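PDB 1XPJ: capsular polysaccharide biosynthesis protein from Vibrio cholerae, which is of unknown function but is probably a hydrolase of the haloacid dehalogenase superfamily, perhaps with a part in capsular polysaccharide biosynthesis. Local coordinates for residues Pro67-Thr70 with Glu71-Lys75. Sequence-based numbering, arbitrary orientation.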
loop_
_atom_site.group_PDB
_atom_site.type_symbol
_atom_site.label_atom_id
_atom_site.label_comp_id
_atom_site.label_asym_id
_atom_site.label_seq_id
_atom_site.Cartn_x
_atom_site.Cartn_y
_atom_site.Cartn_z
ATOM N N PRO A 67 9.582 -14.790 -0.565
ATOM C CA PRO A 67 10.740 -15.687 -0.419
ATOM C C PRO A 67 11.305 -16.208 -1.742
ATOM O O PRO A 67 12.517 -16.132 -1.921
ATOM C CB PRO A 67 10.202 -16.842 0.439
ATOM C CG PRO A 67 9.102 -16.212 1.235
ATOM C CD PRO A 67 8.471 -15.194 0.317
ATOM N N ILE A 68 10.456 -16.686 -2.647
ATOM C CA ILE A 68 10.900 -17.250 -3.923
ATOM C C ILE A 68 11.485 -16.209 -4.859
ATOM O O ILE A 68 12.412 -16.513 -5.606
ATOM C CB ILE A 68 9.760 -18.047 -4.606
ATOM C CG1 ILE A 68 9.675 -19.436 -3.987
ATOM C CG2 ILE A 68 9.968 -18.183 -6.127
ATOM C CD1 ILE A 68 8.320 -20.094 -4.146
ATOM N N ILE A 69 10.963 -14.980 -4.804
ATOM C CA ILE A 69 11.542 -13.881 -5.563
ATOM C C ILE A 69 12.983 -13.604 -5.120
ATOM O O ILE A 69 13.897 -13.559 -5.948
ATOM C CB ILE A 69 10.687 -12.608 -5.431
ATOM C CG1 ILE A 69 9.331 -12.788 -6.118
ATOM C CG2 ILE A 69 11.452 -11.354 -5.948
ATOM C CD1 ILE A 69 8.341 -11.688 -5.772
ATOM N N THR A 70 13.185 -13.413 -3.821
ATOM C CA THR A 70 14.506 -13.043 -3.325
ATOM C C THR A 70 15.509 -14.150 -3.598
ATOM O O THR A 70 16.584 -13.899 -4.131
ATOM C CB THR A 70 14.455 -12.674 -1.824
ATOM O OG1 THR A 70 14.341 -13.857 -1.029
ATOM C CG2 THR A 70 13.196 -11.869 -1.507
ATOM N N GLU A 71 15.135 -15.374 -3.249
ATOM C CA GLU A 71 15.944 -16.551 -3.554
ATOM C C GLU A 71 16.378 -16.565 -5.029
ATOM O O GLU A 71 17.500 -16.756 -5.324
ATOM C CB GLU A 71 15.168 -17.832 -3.189
ATOM C CG GLU A 71 15.981 -19.102 -3.443
ATOM C CD GLU A 71 15.150 -20.362 -3.299
ATOM O OE1 GLU A 71 14.329 -20.644 -4.203
ATOM O OE2 GLU A 71 15.329 -21.068 -2.283
ATOM N N TRP A 72 15.433 -16.334 -5.945
ATOM C CA TRP A 72 15.718 -16.330 -7.373
ATOM C C TRP A 72 16.650 -15.186 -7.781
ATOM O O TRP A 72 17.606 -15.390 -8.538
ATOM C CB TRP A 72 14.420 -16.287 -8.179
ATOM C CG TRP A 72 14.607 -16.496 -9.644
ATOM C CD1 TRP A 72 14.538 -17.690 -10.322
ATOM C CD2 TRP A 72 14.906 -15.494 -10.629
ATOM N NE1 TRP A 72 14.757 -17.486 -11.665
ATOM C CE2 TRP A 72 14.987 -16.149 -11.884
ATOM C CE3 TRP A 72 15.093 -14.097 -10.586
ATOM C CZ2 TRP A 72 15.252 -15.454 -13.083
ATOM C CZ3 TRP A 72 15.355 -13.410 -11.777
ATOM C CH2 TRP A 72 15.432 -14.092 -13.008
ATOM N N LEU A 73 16.372 -13.992 -7.271
ATOM C CA LEU A 73 17.224 -12.836 -7.524
ATOM C C LEU A 73 18.656 -13.110 -7.064
ATOM O O LEU A 73 19.596 -12.908 -7.840
ATOM C CB LEU A 73 16.638 -11.549 -6.891
ATOM C CG LEU A 73 15.317 -11.029 -7.493
ATOM C CD1 LEU A 73 14.605 -10.112 -6.534
ATOM C CD2 LEU A 73 15.532 -10.300 -8.803
ATOM N N ASP A 74 18.814 -13.607 -5.833
ATOM C CA ASP A 74 20.140 -13.996 -5.303
ATOM C C ASP A 74 20.875 -15.052 -6.132
ATOM O O ASP A 74 22.078 -14.921 -6.405
ATOM C CB ASP A 74 20.033 -14.484 -3.854
ATOM C CG ASP A 74 19.576 -13.391 -2.899
ATOM O OD1 ASP A 74 19.665 -12.200 -3.266
ATOM O OD2 ASP A 74 19.115 -13.626 -1.761
ATOM N N LYS A 75 20.148 -16.104 -6.506
ATOM C CA LYS A 75 20.677 -17.198 -7.320
ATOM C C LYS A 75 21.299 -16.664 -8.612
ATOM O O LYS A 75 22.375 -17.103 -9.026
ATOM C CB LYS A 75 19.551 -18.191 -7.637
ATOM C CG LYS A 75 20.040 -19.603 -7.922
ATOM C CD LYS A 75 19.709 -20.028 -9.343
ATOM C CE LYS A 75 18.838 -21.284 -9.364
ATOM N NZ LYS A 75 19.515 -22.417 -10.052
HETATM O O HOH W 1 13.287 -18.933 -6.185
#
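Pro-67 O receives two donors from the next turn of the helix: Glu-71 N at 3.0 Å, in a nearly straight bond (168°), and, in the conformer described, the hydroxyl Thr-70 OG1, also 3.0 Å from Pro-67 O and tilted from the carbonyl plane. In that conformer the hydroxyl reaches back because chi1 of Thr-70 (76°) places OG1 between the backbone N and the carbonyl carbon.

Ile-68 O is likewise gripped twice. Trp-72 N approaches it at 3.0 Å from above the carbonyl plane, and a water donates to Ile-68 O over 2.6 Å. In one of two conformers of Glu-71, the same water also donates to Glu-71 OE1 (2.8 Å), bridging the main chain to a carboxylate that forms a salt bridge with Arg-21. Further along, Leu-73 N binds Ile-69 O and Asp-74 N binds Thr-70 O, both at 2.8 Å.

On the buried face, Ile-69 and Leu-73 lie side by side and point the same way, with CG2 of Ile-69 tight against CD1 of Leu-73 at 3.4 Å. Polar ends of the second turn are satisfied further away: Trp-72 NE1 by Val-23 O and Asp-74 OD1 by Tyr-80 OH.

The i to i+4 bonds are those of a regular alpha-helix, here 66-75, made amphipathic by buried Ile-69, Trp-72 and Leu-73 against exposed Glu-71 and Asp-74; Thr-70 and Leu-73 pack on Ile-83 of strand 82-85 at the border of the parallel sheet, consistent with a HAD-like alpha/beta fold.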